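Local coordinates for oxidase/hydroxylase (Streptomyces hygroscopicus subsp. hygroscopicus, PDB 4XCB), which is probably a metal- and 2-oxoglutarate-dependent oxygenase of orthosomycin biosynthesis, and binds hygromycin B beside its metal centre, at residues A[101-106]-A[254-259]; A[157-162]-A[206-211]. All blocks are in the same frame, centred on the assembly; numbering follows the deposited sequence. Where two conformers were deposited one is given.

Both interactions involve the four-stranded antiparallel sheet of the double-stranded beta helix, with centres about 11 Å apart. Strand 102-105, at one margin of that sheet within the chain, runs antiparallel to strand 209-211, and that strand pairs in turn with strand 156-159. Along the chain, both segments of interaction 2 fall between those of interaction 1, and the late loop 254-259 comes back to the outer strand. Probable backbone hydrogen bonds, Leu102 O to Thr211 N and His105 O to His209 N, each 2.9 Å, join the two contacts. Each supplies one histidine to the nickel, and the paired strands thus set both ligands beside 2-oxoglutarate.

Interaction 1 (A[101-106]-A[254-259]); sequences VLYLHG and DVEEDF. With NI (nickel (II) ion), chain E; HY0 (hygromycin b variant), chain G; AKG (2-oxoglutaric acid), chain F.
The His105 imidazole carries the sugar-ring carbon C16 of the hygromycin B variant on one face, 3.4 Å above the plane and over its centre, while Tyr103 O, C2 of 2-oxoglutarate and a nickel-bound water lie at its edge. This is the metal site of a double-stranded beta helix: strand 102-105 holds the histidine, and loop 254-259 runs along the outer edge of the strand and lines the hygromycin pocket. His105 CG is tucked between the backbone N and the carbonyl carbon (chi1 47°); ND1 donates in the ring plane to Tyr103 O (2.9 Å), which fixes the ring's rotation, and NE2 binds nickel at 2.1 Å. The Glu256 side chain crosses that of Tyr103 at about a right angle, its carboxylate plane 82° from the ring. OE1, met from above the carboxylate plane, accepts Leu104 N at 2.8 Å; Ser181 OG also bonds OE1, and Leu182 N bonds OE2. Glu256 N returns a bond to Leu104 O (3.0 Å), so Glu256 holds both polar backbone atoms of Leu104. Val255 CG1 packs on His105 CB. The extended Glu257 side chain brings OE1 to two hydroxyls of the hygromycin B variant, O20 at 2.7 Å and O11 at 2.9 Å.

Interaction 2 (A[157-162]-A[206-211]); sequences CYVQGS and ALMHGT. With NI (nickel (II) ion), chain E; AKG (2-oxoglutaric acid), chain F.
Strands 156-159 and 209-211 pair in the double-stranded beta helix, where the second strand carries His209, a ligand of the nickel beside 2-oxoglutarate. Cys157 and Gly210 form an antiparallel hydrogen-bonded pair: Cys157 N reaches Gly210 O at 2.8 Å, nearly straight but from above the carbonyl plane, while Gly210 N answers in the plane of the Cys157 carbonyl. Tyr158 and His209 follow as a non-hydrogen-bonded pair, their side chains rising from the same face of the sheet. His209 ND1 donates to Leu207 O (2.8 Å), which lies in the ring plane and so holds the imidazole's rotation; NE2 binds the metal at 2.1 Å, and O5 of 2-oxoglutarate meets the ring edge. Beyond the pair, Val159 N bonds Met208 O almost along the C=O axis, and Val159 CG2 lies alongside Met208 SD. A type II turn, Val159 to Ser162, folds Ser162 back toward Met208. Ser162 OG, between backbone N and carbonyl carbon (chi1 49°), accepts Met208 N at 2.8 Å and donates to a lone pair of Val159 O at 2.5 Å. An alanine here would lose both bonds and would probably loosen the link between this turn and Met208. Leu207 CD2 packs on Tyr158 CB, and Leu207 CD1 reaches 3.3 Å from Ser162 OG.

Interaction 1 (A[101-106]-A[254-259])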
# COMPACT_ATOMS: atom_id res chain seq x y z
N VAL A 101 25.61 25.25 -3.98
CA VAL A 101 24.74 24.50 -3.08
C VAL A 101 23.59 23.92 -3.90
O VAL A 101 23.27 24.46 -4.95
CB VAL A 101 24.18 25.41 -1.94
CG1 VAL A 101 23.18 26.42 -2.51
CG2 VAL A 101 23.55 24.58 -0.83
N LEU A 102 22.99 22.83 -3.44
CA LEU A 102 21.79 22.30 -4.08
C LEU A 102 20.75 22.02 -3.01
O LEU A 102 20.89 21.09 -2.21
CB LEU A 102 22.10 21.04 -4.89
CG LEU A 102 21.00 20.54 -5.82
CD1 LEU A 102 20.63 21.61 -6.82
CD2 LEU A 102 21.48 19.31 -6.55
N TYR A 103 19.70 22.84 -2.99
CA TYR A 103 18.69 22.75 -1.95
C TYR A 103 17.86 21.48 -2.12
O TYR A 103 17.83 20.90 -3.20
CB TYR A 103 17.79 23.99 -1.97
CG TYR A 103 18.52 25.28 -1.68
CD1 TYR A 103 19.52 25.33 -0.72
CD2 TYR A 103 18.23 26.44 -2.38
CE1 TYR A 103 20.18 26.50 -0.45
CE2 TYR A 103 18.89 27.62 -2.11
CZ TYR A 103 19.87 27.64 -1.15
OH TYR A 103 20.55 28.81 -0.87
N LEU A 104 17.19 21.06 -1.04
CA LEU A 104 16.43 19.82 -1.04
C LEU A 104 15.35 19.79 -2.11
O LEU A 104 14.69 20.80 -2.42
CB LEU A 104 15.79 19.57 0.32
CG LEU A 104 16.79 19.34 1.44
CD1 LEU A 104 16.06 18.94 2.74
CD2 LEU A 104 17.83 18.29 1.02
N HIS A 105 15.17 18.60 -2.68
CA HIS A 105 14.11 18.36 -3.67
C HIS A 105 13.72 16.91 -3.58
O HIS A 105 14.43 16.11 -2.98
CB HIS A 105 14.57 18.72 -5.09
CG HIS A 105 15.92 18.18 -5.46
ND1 HIS A 105 17.10 18.79 -5.09
CD2 HIS A 105 16.27 17.09 -6.19
CE1 HIS A 105 18.12 18.10 -5.58
NE2 HIS A 105 17.65 17.07 -6.24
N GLY A 106 12.59 16.55 -4.20
CA GLY A 106 12.06 15.21 -4.04
C GLY A 106 11.27 15.11 -2.75
O GLY A 106 10.94 16.12 -2.15
N ASP A 254 6.48 20.69 -4.21
CA ASP A 254 7.32 21.67 -3.48
C ASP A 254 8.77 21.24 -3.43
O ASP A 254 9.05 20.09 -3.12
CB ASP A 254 6.84 21.87 -2.03
CG ASP A 254 5.49 22.57 -1.91
OD1 ASP A 254 5.01 23.16 -2.89
OD2 ASP A 254 4.91 22.52 -0.79
N VAL A 255 9.69 22.15 -3.73
CA VAL A 255 11.12 21.95 -3.49
C VAL A 255 11.63 23.18 -2.73
O VAL A 255 11.00 24.24 -2.79
CB VAL A 255 11.92 21.75 -4.78
CG1 VAL A 255 11.44 20.49 -5.52
CG2 VAL A 255 11.79 22.96 -5.69
N GLU A 256 12.76 23.05 -2.04
CA GLU A 256 13.25 24.19 -1.27
C GLU A 256 13.50 25.44 -2.10
O GLU A 256 13.32 26.55 -1.61
CB GLU A 256 14.52 23.82 -0.52
CG GLU A 256 14.23 23.14 0.78
CD GLU A 256 15.46 22.99 1.66
OE1 GLU A 256 16.56 22.83 1.09
OE2 GLU A 256 15.31 23.02 2.90
N GLU A 257 13.88 25.26 -3.37
CA GLU A 257 14.06 26.39 -4.28
C GLU A 257 12.82 27.29 -4.36
O GLU A 257 12.93 28.48 -4.66
CB GLU A 257 14.43 25.88 -5.67
CG GLU A 257 14.97 26.94 -6.61
CD GLU A 257 15.24 26.41 -8.01
OE1 GLU A 257 15.37 25.17 -8.18
OE2 GLU A 257 15.31 27.22 -8.96
N ASP A 258 11.63 26.73 -4.10
CA ASP A 258 10.39 27.50 -4.12
C ASP A 258 10.27 28.45 -2.93
O ASP A 258 9.50 29.41 -2.99
CB ASP A 258 9.16 26.58 -4.10
CG ASP A 258 9.04 25.71 -5.34
OD1 ASP A 258 9.22 26.21 -6.48
OD2 ASP A 258 8.72 24.51 -5.15
N PHE A 259 11.00 28.16 -1.86
CA PHE A 259 10.75 28.78 -0.55
C PHE A 259 11.97 29.48 0.05
O PHE A 259 11.82 30.38 0.88
CB PHE A 259 10.26 27.74 0.47
CG PHE A 259 8.99 27.03 0.07
CD1 PHE A 259 7.92 27.73 -0.46
CD2 PHE A 259 8.88 25.65 0.21
CE1 PHE A 259 6.74 27.07 -0.83
CE2 PHE A 259 7.71 24.99 -0.17
CZ PHE A 259 6.65 25.70 -0.68
NI NI E . 18.43 15.37 -7.27
C1 HY0 G . 11.77 22.65 -10.12
C2 HY0 G . 11.02 23.92 -9.81
C3 HY0 G . 11.35 24.98 -10.85
C4 HY0 G . 12.86 25.25 -10.87
C5 HY0 G . 13.66 23.96 -11.07
C6 HY0 G . 13.26 22.89 -10.11
N7 HY0 G . 9.64 23.64 -9.84
O8 HY0 G . 11.46 21.71 -9.12
N9 HY0 G . 13.15 26.16 -11.93
C10 HY0 G . 12.83 27.51 -11.48
O11 HY0 G . 15.02 24.26 -10.86
C12 HY0 G . 14.96 19.58 -9.85
C13 HY0 G . 14.56 20.97 -9.45
O14 HY0 G . 15.64 21.76 -9.01
C15 HY0 G . 16.26 21.18 -7.90
C16 HY0 G . 17.05 20.01 -8.41
C17 HY0 G . 16.01 18.98 -9.02
O18 HY0 G . 13.93 21.66 -10.52
C19 HY0 G . 17.18 22.21 -7.25
O20 HY0 G . 16.37 23.20 -6.62
O21 HY0 G . 17.94 20.41 -9.38
O22 HY0 G . 16.71 18.08 -9.78
C23 HY0 G . 16.09 18.09 -11.08
C24 HY0 G . 17.14 17.86 -12.11
C25 HY0 G . 16.49 17.53 -13.45
C26 HY0 G . 15.50 16.40 -13.32
C27 HY0 G . 14.48 16.79 -12.30
O28 HY0 G . 15.15 17.05 -11.09
O29 HY0 G . 15.42 19.41 -11.25
O30 HY0 G . 17.95 19.02 -12.31
O31 HY0 G . 17.51 17.24 -14.38
O32 HY0 G . 16.13 15.18 -12.93
C33 HY0 G . 13.48 15.64 -12.07
C34 HY0 G . 12.21 16.20 -11.47
O35 HY0 G . 11.43 16.88 -12.43
N36 HY0 G . 14.04 14.74 -11.14
C1 AKG F . 20.45 16.23 -8.92
O1 AKG F . 19.18 16.20 -8.95
O2 AKG F . 21.12 16.58 -9.94
C2 AKG F . 21.18 15.85 -7.66
O5 AKG F . 20.51 15.41 -6.74
C3 AKG F . 22.68 16.06 -7.55
C4 AKG F . 23.34 15.20 -6.50
C5 AKG F . 24.77 15.67 -6.27
O3 AKG F . 25.54 15.00 -5.52
O4 AKG F . 25.17 16.73 -6.82
O HOH W 1 15.19 22.93 -4.19
O HOH W 2 11.37 18.57 -2.02
O HOH W 3 9.22 17.63 -4.32
O HOH W 4 19.10 13.47 -8.36
O HOH W 5 16.79 15.03 -8.38

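Interaction 2 (A[157-162]-A[206-211])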
# COMPACT_ATOMS: atom_id res chain seq x y z
N CYS A 157 23.30 14.97 0.48
CA CYS A 157 22.57 14.75 1.73
C CYS A 157 21.12 14.41 1.44
O CYS A 157 20.59 14.74 0.37
CB CYS A 157 22.67 15.97 2.66
SG CYS A 157 22.15 17.55 2.01
N TYR A 158 20.48 13.77 2.40
CA TYR A 158 19.13 13.28 2.22
C TYR A 158 18.38 13.25 3.54
O TYR A 158 18.98 13.13 4.62
CB TYR A 158 19.14 11.87 1.60
CG TYR A 158 19.76 10.87 2.53
CD1 TYR A 158 21.15 10.78 2.65
CD2 TYR A 158 18.98 10.05 3.33
CE1 TYR A 158 21.73 9.89 3.52
CE2 TYR A 158 19.55 9.15 4.21
CZ TYR A 158 20.93 9.08 4.30
OH TYR A 158 21.53 8.19 5.16
N VAL A 159 17.06 13.35 3.46
CA VAL A 159 16.24 13.20 4.66
C VAL A 159 15.87 11.74 4.83
O VAL A 159 15.24 11.15 3.95
CB VAL A 159 15.00 14.10 4.57
CG1 VAL A 159 14.04 13.86 5.76
CG2 VAL A 159 15.43 15.56 4.43
N GLN A 160 16.25 11.14 5.96
CA GLN A 160 16.05 9.72 6.20
C GLN A 160 14.60 9.29 5.97
O GLN A 160 13.68 9.91 6.52
CB GLN A 160 16.47 9.39 7.63
CG GLN A 160 16.49 7.93 7.93
CD GLN A 160 16.69 7.63 9.41
OE1 GLN A 160 16.24 6.61 9.92
NE2 GLN A 160 17.38 8.53 10.11
N GLY A 161 14.40 8.24 5.18
CA GLY A 161 13.08 7.70 4.95
C GLY A 161 12.11 8.58 4.17
O GLY A 161 10.91 8.27 4.07
N SER A 162 12.61 9.67 3.60
CA SER A 162 11.74 10.62 2.92
C SER A 162 11.15 10.05 1.64
O SER A 162 10.19 10.60 1.11
CB SER A 162 12.48 11.91 2.60
OG SER A 162 13.71 11.63 1.98
N ALA A 206 12.22 9.53 -5.48
CA ALA A 206 11.27 9.82 -4.40
C ALA A 206 11.97 10.35 -3.14
O ALA A 206 11.33 11.02 -2.33
CB ALA A 206 10.45 8.58 -4.07
N LEU A 207 13.26 10.06 -3.00
CA LEU A 207 14.01 10.48 -1.82
C LEU A 207 14.16 11.99 -1.81
O LEU A 207 14.44 12.58 -2.83
CB LEU A 207 15.37 9.80 -1.80
CG LEU A 207 16.20 10.03 -0.54
CD1 LEU A 207 15.54 9.28 0.62
CD2 LEU A 207 17.58 9.49 -0.79
N MET A 208 13.97 12.64 -0.66
CA MET A 208 14.22 14.06 -0.56
C MET A 208 15.69 14.26 -0.30
O MET A 208 16.19 13.77 0.71
CB MET A 208 13.41 14.71 0.55
CG MET A 208 13.66 16.21 0.65
SD MET A 208 12.70 17.00 1.96
CE MET A 208 11.05 16.80 1.30
N HIS A 209 16.37 14.95 -1.21
CA HIS A 209 17.82 15.00 -1.19
C HIS A 209 18.34 16.30 -1.78
O HIS A 209 17.60 17.08 -2.38
CB HIS A 209 18.38 13.81 -1.98
CG HIS A 209 18.06 13.87 -3.43
ND1 HIS A 209 16.82 13.53 -3.93
CD2 HIS A 209 18.79 14.30 -4.48
CE1 HIS A 209 16.82 13.72 -5.24
NE2 HIS A 209 18.00 14.19 -5.59
N GLY A 210 19.64 16.53 -1.61
CA GLY A 210 20.28 17.70 -2.17
C GLY A 210 21.74 17.59 -1.83
O GLY A 210 22.25 16.49 -1.66
N THR A 211 22.44 18.72 -1.74
CA THR A 211 23.81 18.67 -1.23
C THR A 211 24.09 19.83 -0.30
O THR A 211 23.42 20.86 -0.36
CB THR A 211 24.87 18.71 -2.35
OG1 THR A 211 25.13 20.07 -2.71
CG2 THR A 211 24.41 17.92 -3.57
NI NI E . 18.43 15.37 -7.27
C1 AKG F . 20.45 16.23 -8.92
O1 AKG F . 19.18 16.20 -8.95
O2 AKG F . 21.12 16.58 -9.94
C2 AKG F . 21.18 15.85 -7.66
O5 AKG F . 20.51 15.41 -6.74
C3 AKG F . 22.68 16.06 -7.55
C4 AKG F . 23.34 15.20 -6.50
C5 AKG F . 24.77 15.67 -6.27
O3 AKG F . 25.54 15.00 -5.52
O4 AKG F . 25.17 16.73 -6.82
O HOH W 4 19.10 13.47 -8.36
O HOH W 5 16.79 15.03 -8.38